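PDB 5NFI: minor fimbrium anchoring subunit Mfa2 from Porphyromonas gingivalis, which anchors the minor (Mfa1) fimbriae in the bacterial outer membrane through its interaction with Mfa1 and regulates fimbrial length. Local coordinates for residues A[53-58]-A[132-137]; A[31-36]-A[170-175]; A[152-157]-A[264-269]; A[213-218]-A[222-227]. All coordinates share one frame; numbering follows the deposited sequence.

Interaction 1: residues A[53-58]-A[132-137]; sequences AKEWLI and YIHTRA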
loop_
_atom_site.group_PDB
_atom_site.type_symbol
_atom_site.label_atom_id
_atom_site.label_comp_id
_atom_site.label_asym_id
_atom_site.label_seq_id
_atom_site.Cartn_x
_atom_site.Cartn_y
_atom_site.Cartn_z
ATOM N N ALA A 53 -3.701 -11.052 -22.559
ATOM C CA ALA A 53 -3.007 -10.882 -23.822
ATOM C C ALA A 53 -2.881 -9.414 -24.229
ATOM O O ALA A 53 -2.682 -9.107 -25.405
ATOM C CB ALA A 53 -3.713 -11.658 -24.896
ATOM N N LYS A 54 -3.001 -8.504 -23.268
ATOM C CA LYS A 54 -2.827 -7.096 -23.588
ATOM C C LYS A 54 -1.425 -6.624 -23.218
ATOM O O LYS A 54 -0.880 -7.007 -22.178
ATOM C CB LYS A 54 -3.874 -6.225 -22.889
ATOM C CG LYS A 54 -3.808 -4.774 -23.347
ATOM C CD LYS A 54 -5.128 -4.030 -23.184
ATOM C CE LYS A 54 -5.072 -2.645 -23.868
ATOM N NZ LYS A 54 -3.931 -2.493 -24.830
ATOM N N GLU A 55 -0.844 -5.796 -24.084
ATOM C CA GLU A 55 0.491 -5.263 -23.854
ATOM C C GLU A 55 0.533 -3.751 -24.004
ATOM O O GLU A 55 -0.312 -3.152 -24.667
ATOM C CB GLU A 55 1.487 -5.902 -24.816
ATOM C CG GLU A 55 1.587 -7.389 -24.687
ATOM C CD GLU A 55 2.670 -7.955 -25.564
ATOM O OE1 GLU A 55 2.370 -8.322 -26.723
ATOM O OE2 GLU A 55 3.823 -8.035 -25.092
ATOM N N TRP A 56 1.528 -3.140 -23.374
ATOM C CA TRP A 56 1.740 -1.698 -23.468
ATOM C C TRP A 56 3.188 -1.438 -23.850
ATOM O O TRP A 56 4.096 -1.958 -23.203
ATOM C CB TRP A 56 1.400 -1.002 -22.138
ATOM C CG TRP A 56 -0.073 -0.802 -21.918
ATOM C CD1 TRP A 56 -0.818 0.276 -22.292
ATOM C CD2 TRP A 56 -0.978 -1.711 -21.283
ATOM N NE1 TRP A 56 -2.132 0.098 -21.930
ATOM C CE2 TRP A 56 -2.258 -1.112 -21.310
ATOM C CE3 TRP A 56 -0.833 -2.971 -20.695
ATOM C CZ2 TRP A 56 -3.380 -1.731 -20.779
ATOM C CZ3 TRP A 56 -1.948 -3.583 -20.163
ATOM C CH2 TRP A 56 -3.205 -2.964 -20.209
ATOM N N LEU A 57 3.406 -0.648 -24.899
ATOM C CA LEU A 57 4.760 -0.339 -25.344
ATOM C C LEU A 57 5.397 0.749 -24.492
ATOM O O LEU A 57 4.818 1.809 -24.286
ATOM C CB LEU A 57 4.763 0.086 -26.812
ATOM C CG LEU A 57 6.134 0.424 -27.421
ATOM C CD1 LEU A 57 7.120 -0.749 -27.327
ATOM C CD2 LEU A 57 5.978 0.873 -28.857
ATOM N N ILE A 58 6.595 0.462 -24.005
ATOM C CA ILE A 58 7.402 1.383 -23.229
ATOM C C ILE A 58 8.580 1.778 -24.107
ATOM O O ILE A 58 9.515 0.992 -24.303
ATOM C CB ILE A 58 7.902 0.751 -21.902
ATOM C CG1 ILE A 58 6.748 0.104 -21.131
ATOM C CG2 ILE A 58 8.580 1.779 -21.029
ATOM C CD1 ILE A 58 5.594 1.053 -20.849
ATOM N N TYR A 132 11.297 -5.203 -30.982
ATOM C CA TYR A 132 11.105 -4.745 -29.633
ATOM C C TYR A 132 11.205 -6.001 -28.773
ATOM O O TYR A 132 11.126 -7.112 -29.296
ATOM C CB TYR A 132 9.740 -4.089 -29.466
ATOM C CG TYR A 132 9.394 -3.053 -30.503
ATOM C CD1 TYR A 132 8.872 -3.423 -31.735
ATOM C CD2 TYR A 132 9.565 -1.702 -30.241
ATOM C CE1 TYR A 132 8.548 -2.474 -32.688
ATOM C CE2 TYR A 132 9.239 -0.747 -31.181
ATOM C CZ TYR A 132 8.730 -1.137 -32.401
ATOM O OH TYR A 132 8.407 -0.190 -33.341
ATOM N N ILE A 133 11.365 -5.848 -27.466
ATOM C CA ILE A 133 11.346 -7.015 -26.594
ATOM C C ILE A 133 10.026 -7.081 -25.836
ATOM O O ILE A 133 9.174 -6.202 -25.968
ATOM C CB ILE A 133 12.523 -7.012 -25.607
ATOM C CG1 ILE A 133 12.405 -5.855 -24.623
ATOM C CG2 ILE A 133 13.839 -6.914 -26.353
ATOM C CD1 ILE A 133 13.647 -5.668 -23.802
ATOM N N HIS A 134 9.847 -8.143 -25.065
ATOM C CA HIS A 134 8.641 -8.297 -24.266
ATOM C C HIS A 134 8.982 -8.688 -22.848
ATOM O O HIS A 134 10.064 -9.207 -22.589
ATOM C CB HIS A 134 7.713 -9.335 -24.879
ATOM C CG HIS A 134 7.184 -8.939 -26.219
ATOM N ND1 HIS A 134 5.862 -8.616 -26.434
ATOM C CD2 HIS A 134 7.803 -8.805 -27.415
ATOM C CE1 HIS A 134 5.686 -8.307 -27.707
ATOM N NE2 HIS A 134 6.850 -8.414 -28.324
ATOM N N THR A 135 8.049 -8.429 -21.938
ATOM C CA THR A 135 8.175 -8.839 -20.554
ATOM C C THR A 135 6.807 -8.777 -19.876
ATOM O O THR A 135 5.847 -8.272 -20.453
ATOM C CB THR A 135 9.182 -7.959 -19.794
ATOM O OG1 THR A 135 9.461 -8.532 -18.510
ATOM C CG2 THR A 135 8.639 -6.550 -19.614
ATOM N N ARG A 136 6.730 -9.324 -18.663
ATOM C CA ARG A 136 5.534 -9.276 -17.829
ATOM C C ARG A 136 5.888 -8.626 -16.502
ATOM O O ARG A 136 7.043 -8.698 -16.064
ATOM C CB ARG A 136 4.969 -10.677 -17.574
ATOM C CG ARG A 136 4.542 -11.405 -18.808
ATOM C CD ARG A 136 4.106 -12.839 -18.530
ATOM N NE ARG A 136 2.822 -12.947 -17.832
ATOM C CZ ARG A 136 2.626 -13.555 -16.658
ATOM N NH1 ARG A 136 3.634 -14.133 -16.010
ATOM N NH2 ARG A 136 1.405 -13.611 -16.137
ATOM N N ALA A 137 4.893 -8.015 -15.855
ATOM C CA ALA A 137 5.075 -7.425 -14.529
ATOM C C ALA A 137 3.910 -7.761 -13.598
ATOM O O ALA A 137 2.756 -7.714 -14.009
ATOM C CB ALA A 137 5.238 -5.925 -14.644
#

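Interaction 2: residues A[31-36]-A[170-175]; sequences YAFDKD and YRFDGT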
loop_
_atom_site.group_PDB
_atom_site.type_symbol
_atom_site.label_atom_id
_atom_site.label_comp_id
_atom_site.label_asym_id
_atom_site.label_seq_id
_atom_site.Cartn_x
_atom_site.Cartn_y
_atom_site.Cartn_z
ATOM N N TYR A 31 7.581 3.547 -15.759
ATOM C CA TYR A 31 8.882 4.195 -15.886
ATOM C C TYR A 31 9.955 3.181 -16.243
ATOM O O TYR A 31 9.874 2.011 -15.849
ATOM C CB TYR A 31 9.261 4.920 -14.582
ATOM C CG TYR A 31 8.204 5.892 -14.140
ATOM C CD1 TYR A 31 8.118 7.147 -14.713
ATOM C CD2 TYR A 31 7.269 5.544 -13.169
ATOM C CE1 TYR A 31 7.146 8.032 -14.334
ATOM C CE2 TYR A 31 6.281 6.425 -12.787
ATOM C CZ TYR A 31 6.231 7.673 -13.379
ATOM O OH TYR A 31 5.258 8.571 -13.023
ATOM N N ALA A 32 10.966 3.633 -16.977
ATOM C CA ALA A 32 12.096 2.774 -17.319
ATOM C C ALA A 32 13.377 3.383 -16.768
ATOM O O ALA A 32 13.675 4.554 -17.005
ATOM C CB ALA A 32 12.193 2.573 -18.822
ATOM N N PHE A 33 14.114 2.583 -16.008
ATOM C CA PHE A 33 15.401 2.998 -15.479
ATOM C C PHE A 33 16.453 2.099 -16.093
ATOM O O PHE A 33 16.173 0.940 -16.414
ATOM C CB PHE A 33 15.406 2.933 -13.946
ATOM C CG PHE A 33 14.507 3.958 -13.308
ATOM C CD1 PHE A 33 13.131 3.858 -13.423
ATOM C CD2 PHE A 33 15.038 5.041 -12.643
ATOM C CE1 PHE A 33 12.307 4.811 -12.877
ATOM C CE2 PHE A 33 14.216 6.002 -12.095
ATOM C CZ PHE A 33 12.850 5.885 -12.212
ATOM N N ASP A 34 17.652 2.638 -16.287
ATOM C CA ASP A 34 18.720 1.898 -16.953
ATOM C C ASP A 34 19.731 1.286 -15.985
ATOM O O ASP A 34 19.496 1.227 -14.780
ATOM C CB ASP A 34 19.442 2.801 -17.957
ATOM C CG ASP A 34 20.033 4.042 -17.318
ATOM O OD1 ASP A 34 20.471 3.984 -16.151
ATOM O OD2 ASP A 34 20.074 5.090 -18.003
ATOM N N LYS A 35 20.858 0.845 -16.537
ATOM C CA LYS A 35 21.926 0.219 -15.770
ATOM C C LYS A 35 22.313 1.028 -14.532
ATOM O O LYS A 35 22.750 0.457 -13.540
ATOM C CB LYS A 35 23.163 0.000 -16.658
ATOM C CG LYS A 35 24.147 1.169 -16.673
ATOM C CD LYS A 35 25.429 0.857 -17.443
ATOM C CE LYS A 35 26.609 1.679 -16.912
ATOM N NZ LYS A 35 27.082 1.260 -15.542
ATOM N N ASP A 36 22.133 2.348 -14.587
ATOM C CA ASP A 36 22.575 3.246 -13.513
ATOM C C ASP A 36 21.450 3.685 -12.579
ATOM O O ASP A 36 21.687 4.410 -11.615
ATOM C CB ASP A 36 23.247 4.484 -14.104
ATOM C CG ASP A 36 24.457 4.136 -14.947
ATOM O OD1 ASP A 36 25.251 3.263 -14.519
ATOM O OD2 ASP A 36 24.615 4.730 -16.036
ATOM N N TYR A 170 6.459 7.008 -1.377
ATOM C CA TYR A 170 7.077 5.887 -2.069
ATOM C C TYR A 170 8.122 6.335 -3.081
ATOM O O TYR A 170 7.950 7.349 -3.775
ATOM C CB TYR A 170 5.995 5.030 -2.724
ATOM C CG TYR A 170 5.114 4.380 -1.692
ATOM C CD1 TYR A 170 4.121 5.112 -1.046
ATOM C CD2 TYR A 170 5.293 3.048 -1.321
ATOM C CE1 TYR A 170 3.321 4.550 -0.059
ATOM C CE2 TYR A 170 4.483 2.473 -0.330
ATOM C CZ TYR A 170 3.501 3.241 0.296
ATOM O OH TYR A 170 2.690 2.708 1.269
ATOM N N ARG A 171 9.221 5.585 -3.138
ATOM C CA ARG A 171 10.250 5.810 -4.141
ATOM C C ARG A 171 9.738 5.349 -5.501
ATOM O O ARG A 171 8.634 4.810 -5.597
ATOM C CB ARG A 171 11.531 5.078 -3.768
ATOM C CG ARG A 171 12.059 5.466 -2.419
ATOM C CD ARG A 171 13.435 4.879 -2.170
ATOM N NE ARG A 171 13.628 4.575 -0.754
ATOM C CZ ARG A 171 13.918 5.491 0.163
ATOM N NH1 ARG A 171 14.051 6.767 -0.199
ATOM N NH2 ARG A 171 14.073 5.137 1.435
ATOM N N PHE A 172 10.524 5.559 -6.554
ATOM C CA PHE A 172 10.109 5.111 -7.875
ATOM C C PHE A 172 9.995 3.593 -7.913
ATOM O O PHE A 172 8.972 3.065 -8.355
ATOM C CB PHE A 172 11.062 5.624 -8.945
ATOM C CG PHE A 172 10.733 6.992 -9.402
ATOM C CD1 PHE A 172 11.276 8.090 -8.777
ATOM C CD2 PHE A 172 9.842 7.188 -10.433
ATOM C CE1 PHE A 172 10.948 9.368 -9.187
ATOM C CE2 PHE A 172 9.523 8.456 -10.847
ATOM C CZ PHE A 172 10.072 9.549 -10.225
ATOM N N ASP A 173 11.018 2.891 -7.425
ATOM C CA ASP A 173 10.869 1.464 -7.177
ATOM C C ASP A 173 9.787 1.374 -6.111
ATOM O O ASP A 173 9.468 2.375 -5.477
ATOM C CB ASP A 173 12.183 0.813 -6.744
ATOM C CG ASP A 173 12.779 1.429 -5.473
ATOM O OD1 ASP A 173 12.039 1.881 -4.573
ATOM O OD2 ASP A 173 14.024 1.439 -5.365
ATOM N N GLY A 174 9.186 0.228 -5.877
ATOM C CA GLY A 174 7.999 0.293 -5.037
ATOM C C GLY A 174 8.209 0.543 -3.548
ATOM O O GLY A 174 7.278 0.348 -2.777
ATOM N N THR A 175 9.400 0.964 -3.127
ATOM C CA THR A 175 9.705 0.931 -1.693
ATOM C C THR A 175 9.256 2.163 -0.895
ATOM O O THR A 175 9.168 3.272 -1.419
ATOM C CB THR A 175 11.200 0.732 -1.450
ATOM O OG1 THR A 175 11.896 1.945 -1.729
ATOM C CG2 THR A 175 11.714 -0.387 -2.320
#

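Interaction 3: residues A[152-157]-A[264-269]; sequences SLPHPE and DTYVVV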
loop_
_atom_site.group_PDB
_atom_site.type_symbol
_atom_site.label_atom_id
_atom_site.label_comp_id
_atom_site.label_asym_id
_atom_site.label_seq_id
_atom_site.Cartn_x
_atom_site.Cartn_y
_atom_site.Cartn_z
ATOM N N SER A 152 -17.292 -4.587 23.952
ATOM C CA SER A 152 -17.613 -4.596 25.371
ATOM C C SER A 152 -17.010 -3.369 26.043
ATOM O O SER A 152 -15.981 -3.442 26.711
ATOM C CB SER A 152 -17.131 -5.892 26.027
ATOM O OG SER A 152 -15.772 -6.160 25.734
ATOM N N LEU A 153 -17.672 -2.237 25.852
ATOM C CA LEU A 153 -17.112 -0.945 26.203
ATOM C C LEU A 153 -18.253 0.016 26.501
ATOM O O LEU A 153 -19.067 0.295 25.630
ATOM C CB LEU A 153 -16.238 -0.437 25.047
ATOM C CG LEU A 153 -15.351 0.800 25.125
ATOM C CD1 LEU A 153 -14.085 0.525 25.895
ATOM C CD2 LEU A 153 -15.013 1.221 23.719
ATOM N N PRO A 154 -18.339 0.510 27.739
ATOM C CA PRO A 154 -19.445 1.425 28.011
ATOM C C PRO A 154 -19.225 2.733 27.275
ATOM O O PRO A 154 -18.084 3.191 27.187
ATOM C CB PRO A 154 -19.380 1.620 29.531
ATOM C CG PRO A 154 -17.943 1.448 29.852
ATOM C CD PRO A 154 -17.415 0.409 28.880
ATOM N N HIS A 155 -20.293 3.312 26.744
ATOM C CA HIS A 155 -20.176 4.556 25.988
ATOM C C HIS A 155 -19.190 4.479 24.812
ATOM O O HIS A 155 -18.248 5.276 24.742
ATOM C CB HIS A 155 -19.756 5.683 26.920
ATOM C CG HIS A 155 -20.587 5.771 28.151
ATOM N ND1 HIS A 155 -21.958 5.882 28.108
ATOM C CD2 HIS A 155 -20.246 5.755 29.460
ATOM C CE1 HIS A 155 -22.429 5.937 29.343
ATOM N NE2 HIS A 155 -21.410 5.871 30.180
ATOM N N PRO A 156 -19.411 3.537 23.880
ATOM C CA PRO A 156 -18.442 3.359 22.789
ATOM C C PRO A 156 -18.259 4.604 21.926
ATOM O O PRO A 156 -17.274 4.692 21.204
ATOM C CB PRO A 156 -19.045 2.215 21.957
ATOM C CG PRO A 156 -20.520 2.230 22.306
ATOM C CD PRO A 156 -20.593 2.671 23.732
ATOM N N GLU A 157 -19.191 5.544 21.995
ATOM C CA GLU A 157 -19.047 6.786 21.264
ATOM C C GLU A 157 -17.961 7.693 21.860
ATOM O O GLU A 157 -17.537 8.652 21.215
ATOM C CB GLU A 157 -20.382 7.539 21.216
ATOM C CG GLU A 157 -20.825 8.136 22.549
ATOM C CD GLU A 157 -21.487 7.123 23.458
ATOM O OE1 GLU A 157 -21.451 5.917 23.127
ATOM O OE2 GLU A 157 -22.050 7.531 24.498
ATOM N N ASP A 264 -10.218 2.957 37.519
ATOM C CA ASP A 264 -11.588 2.966 37.002
ATOM C C ASP A 264 -11.567 3.223 35.489
ATOM O O ASP A 264 -12.321 4.054 34.984
ATOM C CB ASP A 264 -12.430 4.024 37.721
ATOM C CG ASP A 264 -13.805 3.514 38.123
ATOM O OD1 ASP A 264 -14.299 2.547 37.503
ATOM O OD2 ASP A 264 -14.393 4.083 39.076
ATOM N N THR A 265 -10.672 2.529 34.784
ATOM C CA THR A 265 -10.422 2.769 33.364
ATOM C C THR A 265 -10.466 1.442 32.601
ATOM O O THR A 265 -10.336 0.377 33.190
ATOM C CB THR A 265 -9.061 3.509 33.170
ATOM O OG1 THR A 265 -9.296 4.916 33.015
ATOM C CG2 THR A 265 -8.265 2.988 31.977
ATOM N N TYR A 266 -10.707 1.501 31.299
ATOM C CA TYR A 266 -10.750 0.301 30.499
ATOM C C TYR A 266 -9.417 0.040 29.848
ATOM O O TYR A 266 -8.597 0.946 29.658
ATOM C CB TYR A 266 -11.865 0.405 29.466
ATOM C CG TYR A 266 -13.168 0.163 30.149
ATOM C CD1 TYR A 266 -13.712 1.124 30.990
ATOM C CD2 TYR A 266 -13.819 -1.055 30.035
ATOM C CE1 TYR A 266 -14.884 0.900 31.667
ATOM C CE2 TYR A 266 -15.001 -1.292 30.717
ATOM C CZ TYR A 266 -15.526 -0.306 31.534
ATOM O OH TYR A 266 -16.701 -0.517 32.211
ATOM N N VAL A 267 -9.191 -1.226 29.541
ATOM C CA VAL A 267 -7.994 -1.645 28.845
ATOM C C VAL A 267 -8.356 -2.692 27.821
ATOM O O VAL A 267 -9.458 -3.227 27.848
ATOM C CB VAL A 267 -6.968 -2.237 29.791
ATOM C CG1 VAL A 267 -6.437 -1.176 30.723
ATOM C CG2 VAL A 267 -7.598 -3.377 30.548
ATOM N N VAL A 268 -7.424 -2.995 26.926
ATOM C CA VAL A 268 -7.650 -4.009 25.903
ATOM C C VAL A 268 -6.957 -5.298 26.337
ATOM O O VAL A 268 -5.773 -5.288 26.671
ATOM C CB VAL A 268 -7.139 -3.534 24.530
ATOM C CG1 VAL A 268 -7.005 -4.691 23.555
ATOM C CG2 VAL A 268 -8.046 -2.455 23.955
ATOM N N VAL A 269 -7.707 -6.397 26.349
ATOM C CA VAL A 269 -7.247 -7.671 26.901
ATOM C C VAL A 269 -7.259 -8.813 25.890
ATOM O O VAL A 269 -7.067 -9.967 26.269
ATOM C CB VAL A 269 -8.120 -8.118 28.103
ATOM C CG1 VAL A 269 -7.989 -7.142 29.274
ATOM C CG2 VAL A 269 -9.572 -8.255 27.673
#

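Interaction 4: residues A[213-218]-A[222-227]; sequences LSVTHK and REIFRT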
loop_
_atom_site.group_PDB
_atom_site.type_symbol
_atom_site.label_atom_id
_atom_site.label_comp_id
_atom_site.label_asym_id
_atom_site.label_seq_id
_atom_site.Cartn_x
_atom_site.Cartn_y
_atom_site.Cartn_z
ATOM N N LEU A 213 -1.660 1.040 15.707
ATOM C CA LEU A 213 -3.097 1.001 15.945
ATOM C C LEU A 213 -3.313 1.462 17.376
ATOM O O LEU A 213 -2.560 1.060 18.267
ATOM C CB LEU A 213 -3.658 -0.400 15.727
ATOM C CG LEU A 213 -5.165 -0.534 15.938
ATOM C CD1 LEU A 213 -5.901 0.248 14.869
ATOM C CD2 LEU A 213 -5.590 -2.004 15.943
ATOM N N SER A 214 -4.302 2.324 17.607
ATOM C CA SER A 214 -4.486 2.856 18.952
ATOM C C SER A 214 -5.932 3.192 19.276
ATOM O O SER A 214 -6.724 3.489 18.374
ATOM C CB SER A 214 -3.662 4.101 19.138
ATOM O OG SER A 214 -4.457 5.212 18.796
ATOM N N VAL A 215 -6.265 3.136 20.569
ATOM C CA VAL A 215 -7.607 3.462 21.055
ATOM C C VAL A 215 -7.494 4.499 22.144
ATOM O O VAL A 215 -6.725 4.322 23.114
ATOM C CB VAL A 215 -8.367 2.237 21.615
ATOM C CG1 VAL A 215 -9.791 2.631 22.000
ATOM C CG2 VAL A 215 -8.415 1.128 20.597
ATOM N N THR A 216 -8.277 5.564 21.989
ATOM C CA THR A 216 -8.223 6.728 22.862
ATOM C C THR A 216 -9.594 7.106 23.448
ATOM O O THR A 216 -10.608 7.070 22.765
ATOM C CB THR A 216 -7.665 7.947 22.096
ATOM O OG1 THR A 216 -6.314 7.685 21.695
ATOM C CG2 THR A 216 -7.708 9.197 22.956
ATOM N N HIS A 217 -9.625 7.482 24.713
ATOM C CA HIS A 217 -10.842 8.019 25.301
ATOM C C HIS A 217 -10.926 9.497 24.938
ATOM O O HIS A 217 -10.183 10.311 25.490
ATOM C CB HIS A 217 -10.842 7.809 26.821
ATOM C CG HIS A 217 -12.103 8.248 27.491
ATOM N ND1 HIS A 217 -12.159 9.341 28.326
ATOM C CD2 HIS A 217 -13.359 7.746 27.444
ATOM C CE1 HIS A 217 -13.396 9.494 28.762
ATOM N NE2 HIS A 217 -14.144 8.541 28.241
ATOM N N LYS A 218 -11.817 9.839 24.005
ATOM C CA LYS A 218 -11.907 11.191 23.444
ATOM C C LYS A 218 -12.127 12.318 24.468
ATOM O O LYS A 218 -11.448 13.352 24.396
ATOM C CB LYS A 218 -13.029 11.252 22.393
ATOM C CG LYS A 218 -12.778 10.431 21.147
ATOM C CD LYS A 218 -13.775 10.763 20.051
ATOM C CE LYS A 218 -15.155 10.256 20.390
ATOM N NZ LYS A 218 -16.250 11.084 19.772
ATOM N N ARG A 222 -7.273 10.347 27.039
ATOM C CA ARG A 222 -6.528 9.222 27.596
ATOM C C ARG A 222 -6.451 8.056 26.622
ATOM O O ARG A 222 -7.436 7.348 26.401
ATOM C CB ARG A 222 -7.160 8.746 28.896
ATOM C CG ARG A 222 -6.578 7.440 29.411
ATOM C CD ARG A 222 -7.516 6.791 30.421
ATOM N NE ARG A 222 -6.884 5.680 31.122
ATOM C CZ ARG A 222 -6.253 5.798 32.286
ATOM N NH1 ARG A 222 -6.167 6.987 32.878
ATOM N NH2 ARG A 222 -5.703 4.732 32.860
ATOM N N GLU A 223 -5.276 7.866 26.040
ATOM C CA GLU A 223 -5.030 6.698 25.210
ATOM C C GLU A 223 -4.998 5.437 26.072
ATOM O O GLU A 223 -4.069 5.238 26.841
ATOM C CB GLU A 223 -3.716 6.855 24.440
ATOM C CG GLU A 223 -3.379 5.672 23.553
ATOM C CD GLU A 223 -2.070 5.854 22.813
ATOM O OE1 GLU A 223 -1.005 5.528 23.391
ATOM O OE2 GLU A 223 -2.105 6.314 21.650
ATOM N N ILE A 224 -6.014 4.589 25.941
ATOM C CA ILE A 224 -6.088 3.370 26.734
ATOM C C ILE A 224 -5.425 2.188 26.033
ATOM O O ILE A 224 -5.187 1.158 26.661
ATOM C CB ILE A 224 -7.548 2.996 27.074
ATOM C CG1 ILE A 224 -8.286 2.475 25.843
ATOM C CG2 ILE A 224 -8.286 4.186 27.654
ATOM C CD1 ILE A 224 -9.698 1.991 26.138
ATOM N N PHE A 225 -5.131 2.319 24.735
ATOM C CA PHE A 225 -4.472 1.217 24.028
ATOM C C PHE A 225 -3.579 1.666 22.864
ATOM O O PHE A 225 -3.903 2.602 22.131
ATOM C CB PHE A 225 -5.526 0.236 23.530
ATOM C CG PHE A 225 -4.970 -0.901 22.726
ATOM C CD1 PHE A 225 -4.377 -1.982 23.348
ATOM C CD2 PHE A 225 -5.053 -0.899 21.336
ATOM C CE1 PHE A 225 -3.872 -3.040 22.616
ATOM C CE2 PHE A 225 -4.545 -1.963 20.596
ATOM C CZ PHE A 225 -3.958 -3.036 21.243
ATOM N N ARG A 226 -2.451 0.981 22.703
ATOM C CA ARG A 226 -1.523 1.237 21.605
ATOM C C ARG A 226 -0.712 -0.016 21.269
ATOM O O ARG A 226 -0.110 -0.622 22.150
ATOM C CB ARG A 226 -0.589 2.397 21.959
ATOM C CG ARG A 226 0.775 2.328 21.286
ATOM C CD ARG A 226 1.638 3.536 21.617
ATOM N NE ARG A 226 1.204 4.723 20.879
ATOM C CZ ARG A 226 1.801 5.195 19.784
ATOM N NH1 ARG A 226 2.877 4.583 19.292
ATOM N NH2 ARG A 226 1.327 6.283 19.181
ATOM N N THR A 227 -0.703 -0.415 20.000
ATOM C CA THR A 227 0.167 -1.521 19.559
ATOM C C THR A 227 0.651 -1.363 18.113
ATOM O O THR A 227 -0.012 -0.726 17.282
ATOM C CB THR A 227 -0.535 -2.891 19.667
ATOM O OG1 THR A 227 0.394 -3.924 19.330
ATOM C CG2 THR A 227 -1.710 -2.983 18.716
#

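Interaction 1: residues A[53-58]-A[132-137]
Glu55 reaches toward His134 with an extended chain. CG stands anti to the carbonyl carbon (chi1 -60°), and CB and CG serve as the arm, the side chain also resting on Tyr6. From CD outward the group meets the imidazole: CD lies at the ring's edge, in its plane, Glu55 OE1 is 3.5 Å from His134 CE1, and Glu55 OE2 accepts the hydrogen bond from His134 ND1 at 2.5 Å. The bond uses the syn lone pair of OE2, with an N-H...O angle of 152°. Carboxylate and ring planes are 32° apart, and the acidic neighbour would be expected to favour protonated histidine. Two residues on, Leu57 lays CD1 3.9 Å from Tyr132 CD2, the two side chains crossing at about a right angle. Tyr6 lies among all four residues, stacked on the His134 ring and edge-to-face with Tyr132. The residue pairs are thus bridged across an intervening strand, 3-10, which runs antiparallel to 56-60 and parallel to 133-151, at the surface of what is probably a transthyretin-like beta-sandwich.

Interaction 2: residues A[31-36]-A[170-175]
Phe172 stands upright on the ring of Tyr31, the two planes perpendicular at 90° and the centroids 5.3 Å apart. In this T-shaped pair the phenylalanine supplies the edge: its CE2 hangs over the centre of the tyrosine face, while Phe172 CD2 lies 4.1 Å from Tyr31 CD2. Phe33 approaches the same phenylalanine obliquely, its ring tilted by 55°. Phe33 CZ leads the contact, 3.7 Å from Phe172 CG and equally near CB and CD2. All three rings are buried. This aromatic cluster joins side chains of strand 28-33, which lies between strands 39-45 and 64-72, to the turn after strand 169-171, part of the small antiparallel sheet around strand 93-100. Leu94 of that sheet also touches both Tyr31 and Phe172. The turn carrying Phe172 is shaped by an Asx turn, Asp173 OD1 accepting from Thr175 N (3.1 Å); the same oxygen also accepts from Thr175 OG1 (2.8 Å), from the same face of the carboxylate. The carbonyl of Phe172 accepts a hydrogen bond from Trp71 NE1.

Interaction 3: residues A[152-157]-A[264-269]
Ser152 OG is hydrogen-bonded to the carbonyl oxygen of Ala256, tying the chain just ahead of Leu153 and Pro154 to strand 249-258 as these two residues meet Tyr266. The pyrrolidine and the phenol come from opposite directions. Pro154 CD sits over one face of the Tyr266 ring in a CH-pi contact, 3.7 Å from the centroid and 26° off the ring normal. It is displaced toward the phenolic rim, so Tyr266 CZ is its nearest ring atom, and Pro154 CG continues outward to lie 3.3 Å from Tyr266 OH. Leu153 takes the inner end of the same side chain: its CD1 comes within 4.2 Å of Tyr266 CB, approaching obliquely to the ring. The loop follows strand 133-151, and Tyr266 opens strand 266-273; both strands flank 249-258, parallel and antiparallel to it respectively, so the contact reaches over the end of the middle strand of the three, consistent with the transthyretin-like beta-sandwich expected of this family. With CG of Tyr266 anti to its carbonyl carbon (chi1 -77°), the ring swings toward the loop, and Tyr159 touches both Leu153 and Tyr266. His258, which donates to Asp264 OD1, meets Tyr266 edge-to-face.

Interaction 4: residues A[213-218]-A[222-227]
Val215 and Phe225 stand on the same sheet face, their side chains set obliquely to each other, with CB atoms 4.0 Å apart and Val215 CG2 against Phe225 CD2. Ile224 comes at Val215 from the other branch, its CG1 4.1 Å from Val215 CG1. Both partners face one valine because the antiparallel hairpin contains a classic beta bulge: Val215 O accepts from Phe225 N at 3.0 Å and, weakly and with a bent geometry, from Ile224 N. Beyond the bulge the register has slipped by one residue, so Thr216 pairs with Glu223. On the other face, which bears Ser214 and Thr216, Glu223 is fully extended (chi1 and chi2 both 180°) and runs back along the hairpin. Glu223 CB passes 3.9 Å from Thr216 OG1, Glu223 OE2 ends 3.7 Å from Ser214 CB, and Glu223 OE1 forms a salt bridge with Arg226 NE, its hydrogen bond weak at 3.4 Å. Leu254 and Val150 cover the Val215 face, while His217 ND1 bonds to Thr220 OG1.

The four contacts fall into two groups on opposite sides of the centre of an elongated, strand-rich chain. Interactions 1 and 2 have centres 17 Å apart, their nearest atoms about 4 Å from each other without touching. Interactions 3 and 4 lie only 10 Å apart between centres and do meet: Val268 CB packs 3.4 Å from Phe225 CD1, laying strand 266-273 against the hairpin. Between the groups, the centres of interactions 1 and 3 are 54 Å apart, yet the chain links them directly, since segment 132-137 begins the long, interrupted strand 133-151 and segment 152-157 follows its end. Interactions 2 and 4, the closest pair across the divide, have centres 38 Å apart.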